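SusD superfamily protein (PDB 3MCX) is of unknown function but belongs to the SusD family of outer-membrane proteins and, as in its relatives, may take part in capturing glycans at the cell surface. Local coordinates at residues A[177-180]-A[181-185]; A[206-209]-A[210-214]; A[199-202]-A[203-207]; A[120-123]-A[124-128]. All coordinates share one frame; numbering follows the deposited sequence.

Interaction 1 (A[177-180]-A[181-185]); sequences EQVV and SDMSN. With ZN (zinc ion), chain B.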
# COMPACT_ATOMS: atom_id res chain seq x y z
N GLU A 177 15.22 -4.47 9.37
CA GLU A 177 16.04 -3.72 10.36
C GLU A 177 16.36 -2.34 9.83
O GLU A 177 16.27 -1.35 10.55
CB GLU A 177 17.33 -4.42 10.67
CG GLU A 177 17.22 -5.61 11.54
CD GLU A 177 18.59 -6.25 11.74
OE1 GLU A 177 19.51 -6.03 10.89
OE2 GLU A 177 18.74 -6.95 12.78
N GLN A 178 16.73 -2.26 8.55
CA GLN A 178 17.08 -0.95 7.97
C GLN A 178 15.86 -0.04 7.82
O GLN A 178 15.98 1.17 8.08
CB GLN A 178 17.80 -1.14 6.63
CG GLN A 178 18.36 0.14 6.04
CD GLN A 178 19.45 0.72 6.88
OE1 GLN A 178 20.46 0.07 7.16
NE2 GLN A 178 19.27 1.98 7.29
N VAL A 179 14.71 -0.64 7.46
CA VAL A 179 13.48 0.12 7.36
C VAL A 179 13.13 0.76 8.70
O VAL A 179 12.85 1.96 8.79
CB VAL A 179 12.33 -0.77 6.94
CG1 VAL A 179 10.98 -0.01 7.06
CG2 VAL A 179 12.57 -1.31 5.50
N VAL A 180 13.13 -0.08 9.74
CA VAL A 180 12.81 0.37 11.09
C VAL A 180 13.80 1.43 11.57
O VAL A 180 13.40 2.45 12.15
CB VAL A 180 12.75 -0.84 12.07
CG1 VAL A 180 12.66 -0.36 13.53
CG2 VAL A 180 11.51 -1.75 11.72
N SER A 181 15.07 1.23 11.31
CA SER A 181 16.08 2.21 11.68
C SER A 181 15.81 3.58 11.02
O SER A 181 15.85 4.63 11.68
CB SER A 181 17.46 1.69 11.25
OG SER A 181 18.50 2.58 11.59
N ASP A 182 15.60 3.57 9.72
CA ASP A 182 15.37 4.82 8.98
C ASP A 182 14.15 5.57 9.50
O ASP A 182 14.21 6.76 9.77
CB ASP A 182 15.22 4.56 7.49
CG ASP A 182 16.54 4.18 6.81
OD1 ASP A 182 17.59 4.23 7.45
OD2 ASP A 182 16.47 3.88 5.59
N MSE A 183 13.06 4.86 9.69
CA MSE A 183 11.83 5.54 10.11
C MSE A 183 11.96 6.01 11.55
O MSE A 183 11.51 7.13 11.87
CB MSE A 183 10.63 4.64 9.96
CG MSE A 183 10.34 4.18 8.54
SE MSE A 183 8.60 3.30 8.48
CE MSE A 183 8.57 3.01 6.58
N SER A 184 12.57 5.20 12.40
CA SER A 184 12.73 5.55 13.81
C SER A 184 13.69 6.72 14.01
O SER A 184 13.44 7.63 14.83
CB SER A 184 13.23 4.33 14.61
OG SER A 184 12.30 3.25 14.49
N ASN A 185 14.81 6.68 13.30
CA ASN A 185 15.83 7.74 13.38
C ASN A 185 15.30 9.07 12.83
O ASN A 185 15.78 10.13 13.24
CB ASN A 185 17.12 7.33 12.66
CG ASN A 185 17.89 6.25 13.40
OD1 ASN A 185 17.86 6.20 14.62
ND2 ASN A 185 18.64 5.43 12.66
ZN ZN B . 21.29 -6.71 11.07
O HOH W 1 21.75 -5.99 9.27

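Interaction 2 (A[206-209]-A[210-214]); sequences ALLS and RVYLN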
# COMPACT_ATOMS: atom_id res chain seq x y z
N ALA A 206 2.55 5.88 11.99
CA ALA A 206 1.53 5.06 11.32
C ALA A 206 2.20 4.03 10.42
O ALA A 206 1.88 2.84 10.47
CB ALA A 206 0.57 5.95 10.49
N LEU A 207 3.17 4.47 9.62
CA LEU A 207 3.88 3.54 8.75
C LEU A 207 4.67 2.51 9.56
O LEU A 207 4.70 1.31 9.21
CB LEU A 207 4.83 4.27 7.80
CG LEU A 207 4.13 5.12 6.74
CD1 LEU A 207 5.17 6.06 6.08
CD2 LEU A 207 3.36 4.21 5.71
N LEU A 208 5.29 2.94 10.66
CA LEU A 208 5.95 1.98 11.53
C LEU A 208 4.98 0.94 12.08
O LEU A 208 5.34 -0.23 12.22
CB LEU A 208 6.70 2.70 12.67
CG LEU A 208 8.12 3.16 12.32
CD1 LEU A 208 8.60 4.23 13.36
CD2 LEU A 208 9.07 1.96 12.27
N SER A 209 3.73 1.32 12.37
CA SER A 209 2.75 0.31 12.83
C SER A 209 2.52 -0.75 11.77
O SER A 209 2.39 -1.94 12.10
CB SER A 209 1.44 0.91 13.34
OG SER A 209 0.59 1.36 12.30
N ARG A 210 2.48 -0.35 10.50
CA ARG A 210 2.34 -1.28 9.40
C ARG A 210 3.56 -2.17 9.30
O ARG A 210 3.44 -3.37 9.11
CB ARG A 210 2.13 -0.49 8.11
CG ARG A 210 2.00 -1.36 6.85
CD ARG A 210 2.01 -0.55 5.58
NE ARG A 210 0.83 0.29 5.42
CZ ARG A 210 0.68 1.20 4.47
NH1 ARG A 210 1.66 1.45 3.61
NH2 ARG A 210 -0.45 1.87 4.36
N VAL A 211 4.75 -1.56 9.34
CA VAL A 211 5.98 -2.34 9.25
C VAL A 211 6.10 -3.39 10.37
O VAL A 211 6.33 -4.59 10.12
CB VAL A 211 7.23 -1.40 9.19
CG1 VAL A 211 8.53 -2.18 9.27
CG2 VAL A 211 7.16 -0.53 7.94
N TYR A 212 5.98 -2.93 11.61
CA TYR A 212 6.09 -3.84 12.76
C TYR A 212 5.04 -4.95 12.71
O TYR A 212 5.31 -6.11 13.03
CB TYR A 212 5.94 -3.04 14.04
CG TYR A 212 7.15 -2.24 14.50
CD1 TYR A 212 8.42 -2.82 14.57
CD2 TYR A 212 7.01 -0.91 14.91
CE1 TYR A 212 9.52 -2.09 15.04
CE2 TYR A 212 8.10 -0.19 15.39
CZ TYR A 212 9.34 -0.76 15.45
OH TYR A 212 10.42 -0.03 15.94
N LEU A 213 3.81 -4.62 12.32
CA LEU A 213 2.74 -5.62 12.26
C LEU A 213 3.15 -6.76 11.30
O LEU A 213 2.97 -7.93 11.61
CB LEU A 213 1.40 -4.97 11.81
CG LEU A 213 0.16 -5.87 11.82
CD1 LEU A 213 -0.18 -6.50 13.19
CD2 LEU A 213 -1.02 -5.07 11.26
N ASN A 214 3.72 -6.41 10.16
CA ASN A 214 4.13 -7.41 9.14
C ASN A 214 5.42 -8.12 9.53
O ASN A 214 5.78 -9.13 8.92
CB ASN A 214 4.20 -6.75 7.75
CG ASN A 214 2.84 -6.58 7.16
OD1 ASN A 214 2.20 -7.58 6.80
ND2 ASN A 214 2.34 -5.33 7.12

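Interaction 3 (A[199-202]-A[203-207]); sequences INYW and AAQAL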
# COMPACT_ATOMS: atom_id res chain seq x y z
N ILE A 199 5.56 13.84 4.62
CA ILE A 199 5.61 12.98 5.79
C ILE A 199 5.87 13.76 7.06
O ILE A 199 6.84 14.51 7.14
CB ILE A 199 6.72 11.92 5.62
CG1 ILE A 199 6.35 11.00 4.47
CG2 ILE A 199 6.93 11.14 6.91
CD1 ILE A 199 7.54 10.20 3.92
N ASN A 200 4.98 13.61 8.06
CA ASN A 200 5.19 14.13 9.40
C ASN A 200 5.34 13.00 10.42
O ASN A 200 5.36 11.82 10.06
CB ASN A 200 4.07 15.12 9.77
CG ASN A 200 2.73 14.44 10.04
OD1 ASN A 200 2.60 13.21 9.94
ND2 ASN A 200 1.71 15.26 10.36
N TYR A 201 5.45 13.37 11.70
CA TYR A 201 5.67 12.40 12.77
C TYR A 201 4.56 11.34 12.80
O TYR A 201 4.84 10.15 12.97
CB TYR A 201 5.80 13.14 14.13
CG TYR A 201 5.87 12.23 15.32
CD1 TYR A 201 4.73 11.79 15.97
CD2 TYR A 201 7.11 11.79 15.80
CE1 TYR A 201 4.82 10.95 17.08
CE2 TYR A 201 7.21 10.97 16.90
CZ TYR A 201 6.07 10.55 17.52
OH TYR A 201 6.20 9.72 18.60
N TRP A 202 3.32 11.81 12.66
CA TRP A 202 2.14 10.94 12.74
C TRP A 202 2.14 9.92 11.61
O TRP A 202 1.86 8.74 11.84
CB TRP A 202 0.85 11.78 12.81
CG TRP A 202 0.99 12.81 13.88
CD1 TRP A 202 1.16 14.15 13.70
CD2 TRP A 202 1.13 12.56 15.28
NE1 TRP A 202 1.34 14.75 14.90
CE2 TRP A 202 1.36 13.80 15.89
CE3 TRP A 202 1.08 11.41 16.08
CZ2 TRP A 202 1.52 13.94 17.28
CZ3 TRP A 202 1.23 11.54 17.44
CH2 TRP A 202 1.47 12.80 18.03
N ALA A 203 2.46 10.37 10.39
CA ALA A 203 2.57 9.48 9.25
C ALA A 203 3.65 8.42 9.48
O ALA A 203 3.48 7.24 9.16
CB ALA A 203 2.91 10.27 7.98
N ALA A 204 4.80 8.86 9.98
CA ALA A 204 5.90 7.94 10.21
C ALA A 204 5.59 6.87 11.28
O ALA A 204 5.90 5.70 11.09
CB ALA A 204 7.21 8.71 10.55
N GLN A 205 4.94 7.26 12.37
CA GLN A 205 4.54 6.27 13.36
C GLN A 205 3.47 5.35 12.79
O GLN A 205 3.50 4.16 13.07
CB GLN A 205 4.04 6.96 14.65
CG GLN A 205 5.13 7.43 15.58
CD GLN A 205 5.77 6.26 16.33
OE1 GLN A 205 6.44 5.43 15.74
NE2 GLN A 205 5.53 6.19 17.63
N ALA A 206 2.55 5.88 11.99
CA ALA A 206 1.53 5.06 11.32
C ALA A 206 2.20 4.03 10.42
O ALA A 206 1.88 2.84 10.47
CB ALA A 206 0.57 5.95 10.49
N LEU A 207 3.17 4.47 9.62
CA LEU A 207 3.88 3.54 8.75
C LEU A 207 4.67 2.51 9.56
O LEU A 207 4.70 1.31 9.21
CB LEU A 207 4.83 4.27 7.80
CG LEU A 207 4.13 5.12 6.74
CD1 LEU A 207 5.17 6.06 6.08
CD2 LEU A 207 3.36 4.21 5.71

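Interaction 4 (A[120-123]-A[124-128]); sequences RIKS and EALVM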
# COMPACT_ATOMS: atom_id res chain seq x y z
N ARG A 120 14.71 18.46 9.18
CA ARG A 120 13.39 18.02 8.75
C ARG A 120 13.45 17.37 7.36
O ARG A 120 12.90 16.31 7.12
CB ARG A 120 12.43 19.23 8.71
CG ARG A 120 11.06 18.84 8.21
CD ARG A 120 10.11 19.99 7.95
NE ARG A 120 10.66 20.98 7.03
CZ ARG A 120 10.71 20.87 5.70
NH1 ARG A 120 10.26 19.78 5.08
NH2 ARG A 120 11.25 21.87 4.99
N ILE A 121 14.12 18.06 6.44
CA ILE A 121 14.29 17.53 5.09
C ILE A 121 15.01 16.18 5.13
O ILE A 121 14.59 15.24 4.50
CB ILE A 121 15.04 18.51 4.21
CG1 ILE A 121 14.16 19.75 3.97
CG2 ILE A 121 15.47 17.87 2.87
CD1 ILE A 121 14.90 20.94 3.40
N LYS A 122 16.07 16.10 5.94
CA LYS A 122 16.78 14.82 6.10
C LYS A 122 15.87 13.72 6.64
O LYS A 122 15.89 12.58 6.17
CB LYS A 122 17.95 15.02 7.04
CG LYS A 122 18.78 13.78 7.36
CD LYS A 122 19.84 14.12 8.40
CE LYS A 122 20.49 12.89 8.93
NZ LYS A 122 21.39 13.26 10.07
N SER A 123 15.07 14.08 7.64
CA SER A 123 14.18 13.11 8.26
C SER A 123 13.09 12.59 7.32
O SER A 123 12.77 11.41 7.30
CB SER A 123 13.53 13.71 9.49
OG SER A 123 14.53 13.96 10.47
N GLU A 124 12.49 13.50 6.55
CA GLU A 124 11.55 13.07 5.53
C GLU A 124 12.19 12.16 4.47
O GLU A 124 11.61 11.15 4.08
CB GLU A 124 10.91 14.30 4.88
CG GLU A 124 10.01 15.07 5.85
CD GLU A 124 9.32 16.27 5.23
OE1 GLU A 124 8.91 16.17 4.06
OE2 GLU A 124 9.18 17.29 5.94
N ALA A 125 13.40 12.51 4.04
CA ALA A 125 14.15 11.63 3.13
C ALA A 125 14.39 10.24 3.76
O ALA A 125 14.30 9.23 3.07
CB ALA A 125 15.49 12.29 2.75
N LEU A 126 14.71 10.20 5.04
CA LEU A 126 14.94 8.95 5.75
C LEU A 126 13.70 8.10 5.78
O LEU A 126 13.76 6.89 5.54
CB LEU A 126 15.45 9.20 7.19
CG LEU A 126 16.96 9.45 7.38
CD1 LEU A 126 17.23 9.97 8.80
CD2 LEU A 126 17.77 8.14 7.04
N VAL A 127 12.54 8.71 6.04
CA VAL A 127 11.30 7.94 6.04
C VAL A 127 11.02 7.40 4.63
O VAL A 127 10.66 6.24 4.45
CB VAL A 127 10.05 8.70 6.57
CG1 VAL A 127 8.84 7.74 6.58
CG2 VAL A 127 10.27 9.19 7.95
N MSE A 128 11.22 8.24 3.62
CA MSE A 128 11.04 7.77 2.25
C MSE A 128 12.02 6.65 1.90
O MSE A 128 11.67 5.72 1.18
CB MSE A 128 11.16 8.92 1.27
CG MSE A 128 10.86 8.55 -0.16
SE MSE A 128 9.11 7.75 -0.48
CE MSE A 128 8.08 8.64 0.92
O HOH W 2 8.61 18.56 2.70

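Interaction 1 (A[177-180]-A[181-185])
Q178 and D182 are joined by a side-chain bridge between residues four apart on helix 172-186, in the predominantly helical, TPR-related architecture of the SusD family. Q178 NE2 donates to D182 OD1 at 2.8 Å. The bond is bent (137° at the hydrogen): the oxygen lies in the amide plane, but it is approached from above the plane of the carboxylate, and the two planes stand 54° apart. With CG anti to the backbone N (chi1 -172°) and a bend at chi2, Q178 turns its amide along the helix instead of straight out. The other carboxylate oxygen, D182 OD2, forms a salt bridge with R129 NE, so both ends of this buried acid are engaged.

Two residues on, V180 O is gripped twice by S184, by its N at 2.9 Å and its OG at 2.7 Å, from opposite faces of the carbonyl plane. The inner flank is apolar: V179 and M183, present as selenomethionine, run side by side and meet where V179 CG1 lies 3.9 Å from M183 CE. E177 is different, an extended side chain leading away from the turn to place OE1 1.9 Å from a zinc ion, whose coordination also includes a water.

Helix 115-140 covers the Q178 and V179 side through L133 and F134. Helix 201-214 packs beside it, with V211 on V179 and V180, Y212 on V180, and L208 on M183, and the buried V179 is shared by both neighbours.

Interaction 2 (A[206-209]-A[210-214])
L208 and Y212 have similar first torsions (chi1 -85° and -78°) that swing each CG back beside its own backbone N, so their side chains run alongside each other, pointing the same way. They sit one turn apart on helix 201-214, part of the TPR-related helical fold of the SusD family. L208 CD2 touches the ring at Y212 CE2, 3.9 Å away, and L208 O approaches Y212 CD2 obliquely at 3.2 Å. Replacing Y212 by an alanine would probably leave L208 CD2 without its aromatic neighbour and open a gap beside V180 of helix 172-186.

R210 heads for another flank. It carries its guanidinium alongside L207, whose CD2 lies over one face near the rim, 3.9 Å from R210 NH1. The charge is met by E358, which forms a salt bridge with R210 NH2; I353 O accepts from the same nitrogen.

Two carbonyls of the helix accept twice. S209 OG, between the backbone N and the carbonyl carbon (chi1 76°), donates to A206 O at 2.7 Å, in the carbonyl plane and on a lone pair, while R210 N also donates to A206 O; N362 ND2 is a further partner of the hydroxyl. R210 O receives N214 N at 3.2 Å and N214 ND2 at 3.0 Å, from opposite faces of its plane.

Interaction 3 (A[199-202]-A[203-207])
From N200, still extended at phi/psi -114/-176°, the backbone turns helical at Y201, and the first i to i+4 bond of the new helix runs from A204 N to N200 O at 3.0 Å. N200 is the N-cap: its OD1 accepts from A203 N at 2.9 Å in a nearly straight bond, the side chain folded over its own backbone between N and the carbonyl carbon. The far end of the amide is held too, ND2 donating to E193 O and Y236 OH. A leucine in place of N200 would probably leave A203 N without its capping acceptor and E193 O without its donor.

This cap starts helix 201-214, part of the TPR-related helical fold. One turn along it, Q205, with CG beside its own backbone N (chi1 -80°), sets Q205 CG over the face of the Y201 ring, a CH-pi contact 4.1 Å from the ring centroid; the bend at chi2 then turns the amide toward the hydroxyl end. Y201 OH and Q205 NE2 both bond to D227 OD2, which ties the two polar ends to helix 218-231. Y201 CD1 in turn lies over one face of the W202 indole, near its rim. On the apolar side, I199 CG2 reaches A203 CB at 4.2 Å.

Interaction 4 (A[120-123]-A[124-128])
At the edge of the R120 guanidinium, practically in its plane, lies the carboxylate oxygen OE2 of E124, and the two flat groups are turned 51° against each other. The salt bridge runs from R120 NH1 to E124 OE2 at 2.8 Å and is fairly straight (157° at the hydrogen), yet the oxygen is met from above the carboxylate plane. R120 leaves the backbone with CG anti to N but bends sharply at chi3 (55°), which folds the guanidinium back over the turn toward E124, itself extended. OE2 also rests 3.3 Å from R120 CG. A water donates to E124 OE1 at 2.8 Å and accepts a weak bond from R120 NH1, and Y32 OH is a further partner of OE1.

R120 NH2 has its own acid, E117. R191 comes close to R120 NE, a like-charge approach that the two glutamates probably ease.

Along the same helix, 115-140, K122 CG lies 4.4 Å from L126 CD1, and K122 NZ pairs with E106. Around this turn, helix 21-36 packs on I121 and E124, helix 81-106 on I121, A125 and L126, and helix 172-186 on L126 and V127.

All four contacts are local, three of them turns within helices and interaction 3 the capped start of one; the three helices pack on one another. Interaction 1 lies between interactions 2 and 4, with centres 11 Å from each. On one side V180 CG1 packs against Y212 OH at 3.3 Å; on the other D182 CB meets L126 O at 3.4 Å. Interactions 2 and 3 follow each other on helix 201-214 and share A206 and L207. Interaction 3 also leans on interaction 4, where A204 CB lies 4.0 Å from V127 CG2. Interaction 1 alone carries a zinc ligand, E177, whose side chain is about 9 Å from that of Y212 in interaction 2; interactions 3 and 4 lie away from the annotated metal sites.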